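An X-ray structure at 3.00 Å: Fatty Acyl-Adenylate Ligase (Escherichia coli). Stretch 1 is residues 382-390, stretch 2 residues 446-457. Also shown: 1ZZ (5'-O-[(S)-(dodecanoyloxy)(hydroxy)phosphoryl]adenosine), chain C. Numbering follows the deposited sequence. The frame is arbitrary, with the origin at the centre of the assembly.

Stretch 1, residues 382-390: TFVNCGKAL
Stretch 2, residues 446-457: GYLLDGYLYVTG

The apolar centre of this contact is F383, a buried residue of the strand 382-384, whose CA-to-CB bond points toward the second stretch. With chi1 at -67° (m) and chi2 at -73°, its ring lies beside the strand 452-457. T456 (chi1 p) sets its methyl over one face of the ring, CG2 standing 3.8 Å from the F383 centroid and 18° off the normal, a CH-pi contact; F383 CE1 also comes to 3.5 Å from T456 CB. Threonine suits the place because it offers a methyl to the ring while its hydroxyl is bonded just beyond the stretches. Two tyrosines extend the apolar surface: Y447 (chi1 p, chi2 -82°) brings CE1 to 4.3 Å from F383 CD2, which lies at the edge of the Y447 ring, and Y454 (chi1 m, chi2 96°) brings CD2 to 4.1 Å from F383 CB. T382 and V384, the neighbours of F383, direct their CB atoms away from the second stretch.

C386 (chi1 m) also points toward the other stretch, and its SG packs 3.9 Å from V455 CG2; the small, weakly polar thiol and the compact branched valine (chi1 t) suit a buried apolar pairing. The ligand adjoins this pair: V455 CG1 is 3.2 Å from 1ZZ C21, and C386 SG is 3.8 Å from 1ZZ N5.

Strands 446-449 and 452-457 form a hairpin, closed by a type I' turn from L449 to Y452. L449 N bonds to Y452 O and Y452 N to L449 O, both at 3.0 Å; farther along, Y454 N reaches Y447 O at 2.9 Å and Y447 N reaches Y454 O at 3.2 Å. The turn residues D450 (phi/psi 46/45) and G451 (79/-4) both have positive phi, which favours glycine at 451.

Strand 382-384 crosses strand 452-457 at 122° between N-to-C directions, with a closest axial approach of 6.2 Å. The chain after it follows a register in which the CA atoms of N385 and Y454, and of C386 and L453, are each 5.4 Å apart, and those of K388 and Y452 are 4.5 Å apart. L453 is held through both its backbone N and its backbone O: C386 N donates to L453 O at 3.0 Å, and L453 N donates to G387 O at 2.7 Å. The same carbonyl, G387 O, lies 3.2 Å from Y452 CA in a CA-H...O contact. G387 adopts phi/psi 99/-179, where a CB would jam against the preceding carbonyl oxygen; glycine avoids this.

At the polar edge, N385 (chi1 t, chi2 -46°) accepts a hydrogen bond through OD1 from G387 N at 2.9 Å, tying the N385 side chain to the backbone two residues on. Its ND2 lies over one face of the Y452 ring, 3.2 Å from Y452 CG, and 3.0 Å from Y454 OH. Over the opposite face of Y452 (chi1 m, chi2 -64°) runs exposed K388, its chi angles m, t, t, t. K388 CE sits 3.6 Å from the Y452 centroid as a CH-pi contact, and K388 NZ, 4.8 Å from that centroid, makes a cation-pi interaction: the long chain supplies methylenes to the ring and carries its ammonium group over the same face.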

# COMPACT_ATOMS: atom_id res chain seq x y z
N THR A 382 -13.88 8.62 -15.67
CA THR A 382 -14.66 8.11 -14.54
C THR A 382 -13.80 8.04 -13.29
O THR A 382 -12.73 7.44 -13.32
CB THR A 382 -15.18 6.70 -14.79
OG1 THR A 382 -15.98 6.68 -15.97
CG2 THR A 382 -16.00 6.23 -13.63
N PHE A 383 -14.25 8.63 -12.19
CA PHE A 383 -13.51 8.54 -10.94
C PHE A 383 -14.30 7.81 -9.86
O PHE A 383 -15.52 7.91 -9.81
CB PHE A 383 -13.07 9.93 -10.47
CG PHE A 383 -12.05 10.56 -11.37
CD1 PHE A 383 -10.74 10.10 -11.38
CD2 PHE A 383 -12.40 11.58 -12.24
CE1 PHE A 383 -9.80 10.65 -12.23
CE2 PHE A 383 -11.46 12.14 -13.10
CZ PHE A 383 -10.16 11.68 -13.09
N VAL A 384 -13.61 7.06 -9.01
CA VAL A 384 -14.30 6.28 -8.00
C VAL A 384 -14.48 7.04 -6.69
O VAL A 384 -13.56 7.70 -6.21
CB VAL A 384 -13.60 4.93 -7.77
CG1 VAL A 384 -14.25 4.16 -6.65
CG2 VAL A 384 -13.61 4.12 -9.04
N ASN A 385 -15.68 6.98 -6.14
CA ASN A 385 -15.99 7.57 -4.84
C ASN A 385 -15.20 6.86 -3.74
O ASN A 385 -15.37 5.67 -3.52
CB ASN A 385 -17.49 7.48 -4.58
CG ASN A 385 -17.94 8.27 -3.36
OD1 ASN A 385 -17.32 8.19 -2.29
ND2 ASN A 385 -19.03 9.01 -3.51
N CYS A 386 -14.35 7.61 -3.05
CA CYS A 386 -13.48 7.05 -2.03
C CYS A 386 -13.91 7.42 -0.62
O CYS A 386 -13.15 7.25 0.32
CB CYS A 386 -12.03 7.47 -2.26
SG CYS A 386 -11.24 6.67 -3.68
N GLY A 387 -15.13 7.92 -0.47
CA GLY A 387 -15.68 8.13 0.86
C GLY A 387 -15.57 9.55 1.36
O GLY A 387 -15.07 10.42 0.65
N LYS A 388 -16.05 9.78 2.58
CA LYS A 388 -15.92 11.09 3.22
C LYS A 388 -14.90 11.01 4.35
O LYS A 388 -14.50 9.92 4.76
CB LYS A 388 -17.25 11.56 3.79
CG LYS A 388 -18.38 11.64 2.80
CD LYS A 388 -19.53 12.41 3.41
CE LYS A 388 -20.79 12.30 2.57
NZ LYS A 388 -21.79 13.29 3.04
N ALA A 389 -14.50 12.16 4.87
CA ALA A 389 -13.54 12.18 5.97
C ALA A 389 -14.05 11.34 7.14
O ALA A 389 -15.26 11.24 7.38
CB ALA A 389 -13.26 13.59 6.42
N LEU A 390 -13.11 10.73 7.85
CA LEU A 390 -13.42 9.97 9.05
C LEU A 390 -13.72 10.90 10.23
O LEU A 390 -13.26 12.04 10.26
CB LEU A 390 -12.25 9.07 9.40
CG LEU A 390 -11.97 7.98 8.39
CD1 LEU A 390 -10.55 7.46 8.58
CD2 LEU A 390 -12.99 6.87 8.53
N GLY A 446 -7.25 15.57 -6.38
CA GLY A 446 -8.62 15.12 -6.22
C GLY A 446 -9.57 16.29 -6.08
O GLY A 446 -9.18 17.44 -6.28
N TYR A 447 -10.81 15.99 -5.74
CA TYR A 447 -11.81 17.03 -5.55
C TYR A 447 -12.90 16.43 -4.68
O TYR A 447 -12.98 15.20 -4.55
CB TYR A 447 -12.38 17.46 -6.90
CG TYR A 447 -13.05 16.34 -7.65
CD1 TYR A 447 -12.31 15.43 -8.40
CD2 TYR A 447 -14.44 16.17 -7.62
CE1 TYR A 447 -12.92 14.41 -9.10
CE2 TYR A 447 -15.06 15.14 -8.31
CZ TYR A 447 -14.29 14.27 -9.05
OH TYR A 447 -14.87 13.24 -9.75
N LEU A 448 -13.72 17.28 -4.06
CA LEU A 448 -14.88 16.78 -3.32
C LEU A 448 -16.17 16.94 -4.12
O LEU A 448 -16.29 17.83 -4.96
CB LEU A 448 -15.03 17.50 -1.97
CG LEU A 448 -14.21 17.06 -0.75
CD1 LEU A 448 -13.91 15.59 -0.82
CD2 LEU A 448 -12.94 17.86 -0.61
N LEU A 449 -17.13 16.07 -3.85
CA LEU A 449 -18.48 16.28 -4.34
C LEU A 449 -19.38 15.73 -3.26
O LEU A 449 -19.28 14.56 -2.91
CB LEU A 449 -18.72 15.52 -5.63
CG LEU A 449 -19.41 16.30 -6.77
CD1 LEU A 449 -20.20 15.37 -7.66
CD2 LEU A 449 -20.29 17.39 -6.21
N ASP A 450 -20.24 16.58 -2.72
CA ASP A 450 -21.11 16.22 -1.60
C ASP A 450 -20.28 15.50 -0.55
O ASP A 450 -20.69 14.46 -0.04
CB ASP A 450 -22.29 15.37 -2.05
CG ASP A 450 -22.97 15.94 -3.29
OD1 ASP A 450 -23.16 17.19 -3.33
OD2 ASP A 450 -23.31 15.16 -4.22
N GLY A 451 -19.11 16.05 -0.27
CA GLY A 451 -18.30 15.61 0.86
C GLY A 451 -17.53 14.33 0.65
O GLY A 451 -16.76 13.91 1.53
N TYR A 452 -17.74 13.71 -0.51
CA TYR A 452 -17.01 12.52 -0.88
C TYR A 452 -15.73 12.90 -1.63
O TYR A 452 -15.72 13.84 -2.42
CB TYR A 452 -17.87 11.63 -1.76
CG TYR A 452 -19.06 11.02 -1.05
CD1 TYR A 452 -18.89 10.12 -0.00
CD2 TYR A 452 -20.35 11.32 -1.46
CE1 TYR A 452 -19.98 9.55 0.63
CE2 TYR A 452 -21.45 10.76 -0.83
CZ TYR A 452 -21.26 9.88 0.21
OH TYR A 452 -22.37 9.33 0.82
N LEU A 453 -14.66 12.16 -1.38
CA LEU A 453 -13.38 12.42 -2.02
C LEU A 453 -13.24 11.64 -3.32
O LEU A 453 -13.52 10.45 -3.37
CB LEU A 453 -12.24 12.05 -1.06
CG LEU A 453 -10.80 12.27 -1.52
CD1 LEU A 453 -10.53 13.73 -1.81
CD2 LEU A 453 -9.84 11.76 -0.46
N TYR A 454 -12.80 12.31 -4.37
CA TYR A 454 -12.49 11.62 -5.61
C TYR A 454 -11.00 11.73 -5.93
O TYR A 454 -10.51 12.80 -6.26
CB TYR A 454 -13.36 12.16 -6.74
CG TYR A 454 -14.79 11.70 -6.59
CD1 TYR A 454 -15.74 12.52 -5.99
CD2 TYR A 454 -15.19 10.44 -7.00
CE1 TYR A 454 -17.05 12.09 -5.82
CE2 TYR A 454 -16.49 10.01 -6.84
CZ TYR A 454 -17.41 10.84 -6.24
OH TYR A 454 -18.71 10.44 -6.08
N VAL A 455 -10.28 10.63 -5.80
CA VAL A 455 -8.84 10.67 -5.99
C VAL A 455 -8.51 10.47 -7.45
O VAL A 455 -8.86 9.43 -8.02
CB VAL A 455 -8.10 9.59 -5.16
CG1 VAL A 455 -6.61 9.86 -5.16
CG2 VAL A 455 -8.63 9.53 -3.73
N THR A 456 -7.84 11.43 -8.07
CA THR A 456 -7.59 11.34 -9.51
C THR A 456 -6.19 10.85 -9.88
O THR A 456 -6.01 10.30 -10.97
CB THR A 456 -7.82 12.67 -10.19
OG1 THR A 456 -6.80 13.57 -9.78
CG2 THR A 456 -9.17 13.24 -9.81
N GLY A 457 -5.22 11.07 -9.00
CA GLY A 457 -3.84 10.66 -9.22
C GLY A 457 -2.83 11.45 -8.39
O GLY A 457 -3.20 12.28 -7.56
P 1ZZ C . 0.95 3.92 0.75
C1 1ZZ C . -9.02 -4.46 7.91
N1 1ZZ C . -3.35 5.96 -3.34
O1 1ZZ C . -1.79 2.19 -0.06
C2 1ZZ C . -8.65 -3.05 7.54
N2 1ZZ C . -5.13 4.94 -2.51
O2 1ZZ C . -0.34 3.18 1.48
C3 1ZZ C . -7.97 -2.82 6.20
N3 1ZZ C . -4.55 6.89 -5.39
O3 1ZZ C . 1.67 5.09 1.54
C4 1ZZ C . -7.81 -1.34 5.81
N4 1ZZ C . -6.79 6.31 -5.52
O4 1ZZ C . 1.93 3.00 0.46
C5 1ZZ C . -7.55 -0.90 4.36
N5 1ZZ C . -7.80 4.95 -3.76
O5 1ZZ C . 0.42 4.57 -0.61
C6 1ZZ C . -6.82 0.42 4.29
O6 1ZZ C . -1.25 5.75 -2.50
C7 1ZZ C . -7.10 1.41 3.19
O7 1ZZ C . -1.30 8.88 -4.13
C8 1ZZ C . -5.97 2.31 2.76
O8 1ZZ C . -1.01 9.10 -1.29
C9 1ZZ C . -5.53 2.35 1.29
C10 1ZZ C . -4.07 2.26 0.92
C11 1ZZ C . -2.93 2.82 1.66
C12 1ZZ C . -1.68 2.86 0.92
C13 1ZZ C . 0.21 5.96 -0.55
C14 1ZZ C . -0.36 6.64 -1.81
C15 1ZZ C . -1.30 7.86 -1.82
C16 1ZZ C . -1.69 7.88 -3.23
C17 1ZZ C . -1.95 6.44 -3.51
C18 1ZZ C . -3.79 5.21 -2.33
C19 1ZZ C . -5.51 5.57 -3.70
C20 1ZZ C . -4.47 6.18 -4.21
C21 1ZZ C . -5.75 6.92 -6.02
C22 1ZZ C . -6.68 5.60 -4.32